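Local atomic coordinates of chitin binding domain (Burkholderia pseudomallei, PDB entry 3UAM), a protein that probably binds chitin or a related polysaccharide as a member of the AA10 family of lytic polysaccharide monooxygenases. Residues 81-84 against 85-89; 95-98 against 99-102. All blocks are in the same frame, centred on the assembly; numbering follows the deposited sequence.

Overall arrangement
Both contacts belong to the long connection between strand 49-51 and helix 98-101, and each is closed by residues close together in sequence. Interaction 1 comes first, where residues 81-86 fold into two overlapping beta turns. Interaction 2 opens six residues after interaction 1 ends, at the entry to the short helix 98-101, beyond which strand 106-108 joins the mixed sheet. The two follow one another without nesting or crossing, their centres about 14 Å apart. They touch through N95, whose amide ND2 lies 2.9 Å from S83 OG, a probable hydrogen bond, so the start of interaction 2 is tied back onto the turn of interaction 1.

Interaction 1. Residues 81-84 against 85-89; sequences IASG and GRTAD
S83 and R86 form the ends of a type I' beta turn, S83-G84-G85-R86, which overlaps a type I turn from I81 to G84, sharing S83 and G84. The chain therefore reverses twice within six residues of a loop that follows strand 49-51. The first turn is closed by G84 N, which donates to I81 O at 3.1 Å.

The tight side of the contact is the S83-R86 closure. Here R86 N donates to S83 O at 3.1 Å, reasonably straight at 152°. A second bond runs in the reverse direction: S83 OG donates to R86 O at 2.7 Å, reaching this oxygen from above its carbonyl plane and not along a lone pair. The hydroxyl is placed for this by a chi1 of 71°, which sets OG between the backbone N and the carbonyl carbon of its own residue. Side chain and backbone of S83 thus each bond the backbone of R86, and N95 adds an outside partner to the hydroxyl. R86 also sets its CB and CG against the end of the S83 carbonyl, with CG 3.2 Å from S83 O. The two central glycines both have positive phi, as a type I' turn requires.

Away from this closure the contact thins towards solvent. A bend at chi2 (-76°) carries the guanidinium of R86 away from the turn. That end has its partner elsewhere, NE bonding to the backbone carbonyl of E49, while the side chain also touches R91. T87 is exposed and adds little: its methyl carbon CG2 comes no closer than 4.1 Å to S83 OG.

Interaction 2. Residues 95-98 against 99-102; sequences NEPD and SVAH
P97 and V100 meet obliquely at the N terminus of the short helix 98-101, where P97 occupies the N-cap position. The pyrrolidine ring puts its CG 4.1 Å from V100 CB, and the hydroxyl of S99 also meets this ring carbon, OG lying 3.3 Å from P97 CG. One residue earlier, E96 is bent at chi2 (-64°), which swings its carboxylate across the valine: OE1 is 3.5 Å from V100 CG1, while E96 CB packs against the methyl of A101. OE1 also forms a long, weak ion pair with R143.

The backbone beneath is gripped at P97 O, which accepts from both V100 N and A101 N. At the far end H102 N donates to D98 O at 3.0 Å. The imidazole turns one face to that same oxygen, which stands 3.3 Å above the ring plane towards its rim. In the plane of the ring, a water lies 2.7 Å from H102 ND1 and donates to D98 OD2, linking the two side chains. D98 carries CG anti to the backbone N (chi1 -174°), bringing OD1 within 3.3 Å of H102 CA; OD1 forms a salt bridge with K105 and accepts from W103 N. This lysine contact, with the water donating to OD2, probably stabilises D98 as a negatively charged carboxylate.

Interaction 1. Residues 81-84 against 85-89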
ATOM      1  N   ILE A  81      -1.556   9.812  -2.513  1.00  8.57           N
ATOM      2  CA  ILE A  81      -1.137   8.566  -1.895  1.00  8.00           C
ATOM      3  C   ILE A  81      -2.034   7.416  -2.344  1.00  7.82           C
ATOM      4  O   ILE A  81      -1.537   6.320  -2.663  1.00  7.39           O
ATOM      5  CB  ILE A  81      -1.135   8.665  -0.357  1.00  7.99           C
ATOM      6  CG1 ILE A  81      -0.043   9.642   0.103  1.00  8.24           C
ATOM      7  CG2 ILE A  81      -0.882   7.306   0.281  1.00  7.40           C
ATOM      8  CD1 ILE A  81      -0.232  10.192   1.498  1.00  8.57           C
ATOM      9  N   ALA A  82      -3.345   7.653  -2.371  1.00  8.12           N
ATOM     10  CA  ALA A  82      -4.292   6.581  -2.662  1.00  8.17           C
ATOM     11  C   ALA A  82      -4.167   6.056  -4.099  1.00  8.38           C
ATOM     12  O   ALA A  82      -4.550   4.914  -4.367  1.00  8.42           O
ATOM     13  CB  ALA A  82      -5.734   7.017  -2.345  1.00  8.48           C
ATOM     14  N   SER A  83      -3.654   6.864  -5.027  1.00  8.95           N
ATOM     15  CA  SER A  83      -3.471   6.406  -6.412  1.00  9.34           C
ATOM     16  C   SER A  83      -2.034   5.971  -6.713  1.00  9.32           C
ATOM     17  O   SER A  83      -1.688   5.644  -7.860  1.00  9.64           O
ATOM     18  CB  SER A  83      -3.899   7.480  -7.402  1.00 10.02           C
ATOM     19  OG  SER A  83      -2.994   8.566  -7.413  1.00 10.19           O
ATOM     20  N   GLY A  84      -1.192   5.939  -5.688  1.00  9.25           N
ATOM     21  CA  GLY A  84       0.214   5.606  -5.877  1.00  9.34           C
ATOM     22  C   GLY A  84       0.967   6.615  -6.712  1.00  9.99           C
ATOM     23  O   GLY A  84       1.911   6.257  -7.417  1.00 10.22           O
ATOM     24  N   GLY A  85       0.548   7.877  -6.640  1.00 10.74           N
ATOM     25  CA  GLY A  85       1.074   8.931  -7.492  1.00 11.67           C
ATOM     26  C   GLY A  85       0.516   8.984  -8.916  1.00 12.92           C
ATOM     27  O   GLY A  85       0.953   9.812  -9.718  1.00 13.51           O
ATOM     28  N   ARG A  86      -0.425   8.093  -9.239  1.00 13.33           N
ATOM     29  CA  ARG A  86      -0.974   7.975 -10.596  1.00 14.59           C
ATOM     30  C   ARG A  86      -2.141   8.937 -10.747  1.00 14.86           C
ATOM     31  O   ARG A  86      -3.142   8.804 -10.050  1.00 14.66           O
ATOM     32  CB  ARG A  86      -1.439   6.537 -10.856  1.00 15.36           C
ATOM     33  CG  ARG A  86      -0.326   5.510 -10.747  1.00 15.62           C
ATOM     34  CD  ARG A  86       0.539   5.572 -11.996  1.00 17.58           C
ATOM     35  NE  ARG A  86       1.753   4.770 -11.889  1.00 18.69           N
ATOM     36  CZ  ARG A  86       2.563   4.502 -12.912  1.00 20.35           C
ATOM     37  NH1 ARG A  86       2.286   4.952 -14.144  1.00 21.77           N
ATOM     38  NH2 ARG A  86       3.655   3.782 -12.714  1.00 20.54           N
ATOM     39  N   THR A  87      -2.008   9.927 -11.628  1.00 14.98           N
ATOM     40  CA  THR A  87      -3.079  10.904 -11.802  1.00 15.40           C
ATOM     41  C   THR A  87      -3.447  11.222 -13.264  1.00 15.60           C
ATOM     42  O   THR A  87      -4.260  12.108 -13.490  1.00 16.52           O
ATOM     43  CB  THR A  87      -2.717  12.232 -11.091  1.00 15.94           C
ATOM     44  OG1 THR A  87      -1.525  12.769 -11.672  1.00 16.43           O
ATOM     45  CG2 THR A  87      -2.479  12.023  -9.604  1.00 15.62           C
ATOM     46  N   ALA A  88      -2.892  10.502 -14.238  1.00 14.96           N
ATOM     47  CA  ALA A  88      -3.149  10.790 -15.663  1.00 15.49           C
ATOM     48  C   ALA A  88      -4.437  10.166 -16.223  1.00 15.40           C
ATOM     49  O   ALA A  88      -4.854  10.505 -17.325  1.00 16.14           O
ATOM     50  CB  ALA A  88      -1.964  10.349 -16.526  1.00 15.55           C
ATOM     51  N   ASP A  89      -5.052   9.251 -15.481  1.00 14.37           N
ATOM     52  CA  ASP A  89      -6.243   8.560 -15.946  1.00 14.52           C
ATOM     53  C   ASP A  89      -7.249   8.352 -14.783  1.00 13.76           C
ATOM     54  O   ASP A  89      -7.179   9.073 -13.789  1.00 13.21           O
ATOM     55  CB  ASP A  89      -5.842   7.257 -16.644  1.00 14.54           C
ATOM     56  CG  ASP A  89      -5.317   6.199 -15.681  1.00 13.63           C
ATOM     57  OD1 ASP A  89      -5.337   6.393 -14.453  1.00 12.80           O
ATOM     58  OD2 ASP A  89      -4.862   5.143 -16.173  1.00 14.01           O
TER

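Interaction 2. Residues 95-98 against 99-102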
ATOM      1  N   ASN A  95      -8.000   9.535  -5.172  1.00 10.22           N
ATOM      2  CA  ASN A  95      -7.512  10.608  -4.302  1.00 10.42           C
ATOM      3  C   ASN A  95      -8.556  11.563  -3.755  1.00 11.36           C
ATOM      4  O   ASN A  95      -8.227  12.457  -2.961  1.00 11.46           O
ATOM      5  CB  ASN A  95      -6.456  11.420  -5.064  1.00 10.36           C
ATOM      6  CG  ASN A  95      -5.253  10.577  -5.435  1.00  9.73           C
ATOM      7  OD1 ASN A  95      -4.779   9.774  -4.615  1.00  9.15           O
ATOM      8  ND2 ASN A  95      -4.765  10.729  -6.663  1.00  9.71           N
ATOM      9  N   GLU A  96      -9.804  11.395  -4.179  1.00 12.27           N
ATOM     10  CA  GLU A  96     -10.856  12.217  -3.647  1.00 13.35           C
ATOM     11  C   GLU A  96     -10.989  12.006  -2.134  1.00 12.70           C
ATOM     12  O   GLU A  96     -10.846  10.908  -1.635  1.00 12.01           O
ATOM     13  CB  GLU A  96     -12.186  11.933  -4.349  1.00 14.73           C
ATOM     14  CG  GLU A  96     -12.182  12.325  -5.813  1.00 16.01           C
ATOM     15  CD  GLU A  96     -12.018  13.822  -6.045  1.00 17.69           C
ATOM     16  OE1 GLU A  96     -12.379  14.651  -5.170  1.00 18.78           O
ATOM     17  OE2 GLU A  96     -11.545  14.166  -7.145  1.00 19.53           O
ATOM     18  N   PRO A  97     -11.282  13.081  -1.406  1.00 12.97           N
ATOM     19  CA  PRO A  97     -11.504  12.960   0.018  1.00 12.79           C
ATOM     20  C   PRO A  97     -12.815  12.269   0.290  1.00 12.85           C
ATOM     21  O   PRO A  97     -13.722  12.299  -0.565  1.00 13.16           O
ATOM     22  CB  PRO A  97     -11.584  14.419   0.480  1.00 13.53           C
ATOM     23  CG  PRO A  97     -12.162  15.131  -0.688  1.00 14.22           C
ATOM     24  CD  PRO A  97     -11.609  14.428  -1.906  1.00 13.78           C
ATOM     25  N   ASP A  98     -12.943  11.712   1.486  1.00 12.62           N
ATOM     26  CA  ASP A  98     -14.169  11.016   1.882  1.00 12.96           C
ATOM     27  C   ASP A  98     -15.386  11.963   1.924  1.00 14.16           C
ATOM     28  O   ASP A  98     -16.533  11.545   1.686  1.00 14.74           O
ATOM     29  CB  ASP A  98     -13.967  10.323   3.216  1.00 12.57           C
ATOM     30  CG  ASP A  98     -15.146   9.475   3.605  1.00 12.71           C
ATOM     31  OD1 ASP A  98     -15.417   8.500   2.889  1.00 12.15           O
ATOM     32  OD2 ASP A  98     -15.778   9.797   4.620  1.00 13.27           O
ATOM     33  N   SER A  99     -15.144  13.245   2.168  1.00 14.79           N
ATOM     34  CA  SER A  99     -16.207  14.257   2.066  1.00 16.03           C
ATOM     35  C   SER A  99     -16.989  14.216   0.732  1.00 16.45           C
ATOM     36  O   SER A  99     -18.125  14.620   0.672  1.00 17.47           O
ATOM     37  CB  SER A  99     -15.608  15.665   2.233  1.00 16.56           C
ATOM     38  OG  SER A  99     -14.714  15.996   1.173  1.00 16.33           O
ATOM     39  N   VAL A 100     -16.344  13.734  -0.317  1.00 15.90           N
ATOM     40  CA  VAL A 100     -16.834  13.759  -1.681  1.00 16.31           C
ATOM     41  C   VAL A 100     -17.079  12.330  -2.220  1.00 15.78           C
ATOM     42  O   VAL A 100     -18.028  12.101  -2.960  1.00 16.29           O
ATOM     43  CB  VAL A 100     -15.775  14.498  -2.539  1.00 16.32           C
ATOM     44  CG1 VAL A 100     -15.564  13.846  -3.902  1.00 16.24           C
ATOM     45  CG2 VAL A 100     -16.122  15.980  -2.628  1.00 17.34           C
ATOM     46  N   ALA A 101     -16.248  11.370  -1.816  1.00 14.64           N
ATOM     47  CA  ALA A 101     -16.295  10.009  -2.356  1.00 14.14           C
ATOM     48  C   ALA A 101     -17.137   9.053  -1.510  1.00 13.93           C
ATOM     49  O   ALA A 101     -17.679   8.095  -2.040  1.00 14.01           O
ATOM     50  CB  ALA A 101     -14.878   9.451  -2.484  1.00 13.20           C
ATOM     51  N   HIS A 102     -17.220   9.300  -0.203  1.00 13.82           N
ATOM     52  CA  HIS A 102     -17.952   8.412   0.712  1.00 13.71           C
ATOM     53  C   HIS A 102     -17.553   6.974   0.497  1.00 12.89           C
ATOM     54  O   HIS A 102     -18.372   6.098   0.172  1.00 12.94           O
ATOM     55  CB  HIS A 102     -19.442   8.635   0.553  1.00 14.72           C
ATOM     56  CG  HIS A 102     -19.829  10.085   0.677  1.00 15.56           C
ATOM     57  ND1 HIS A 102     -19.755  10.752   1.846  1.00 15.88           N
ATOM     58  CD2 HIS A 102     -20.228  11.012  -0.282  1.00 16.30           C
ATOM     59  CE1 HIS A 102     -20.103  12.049   1.656  1.00 16.73           C
ATOM     60  NE2 HIS A 102     -20.410  12.210   0.357  1.00 16.97           N
TER
HETATM   61  O   HOH W   1     -18.575   9.594   3.961  1.00 14.75           O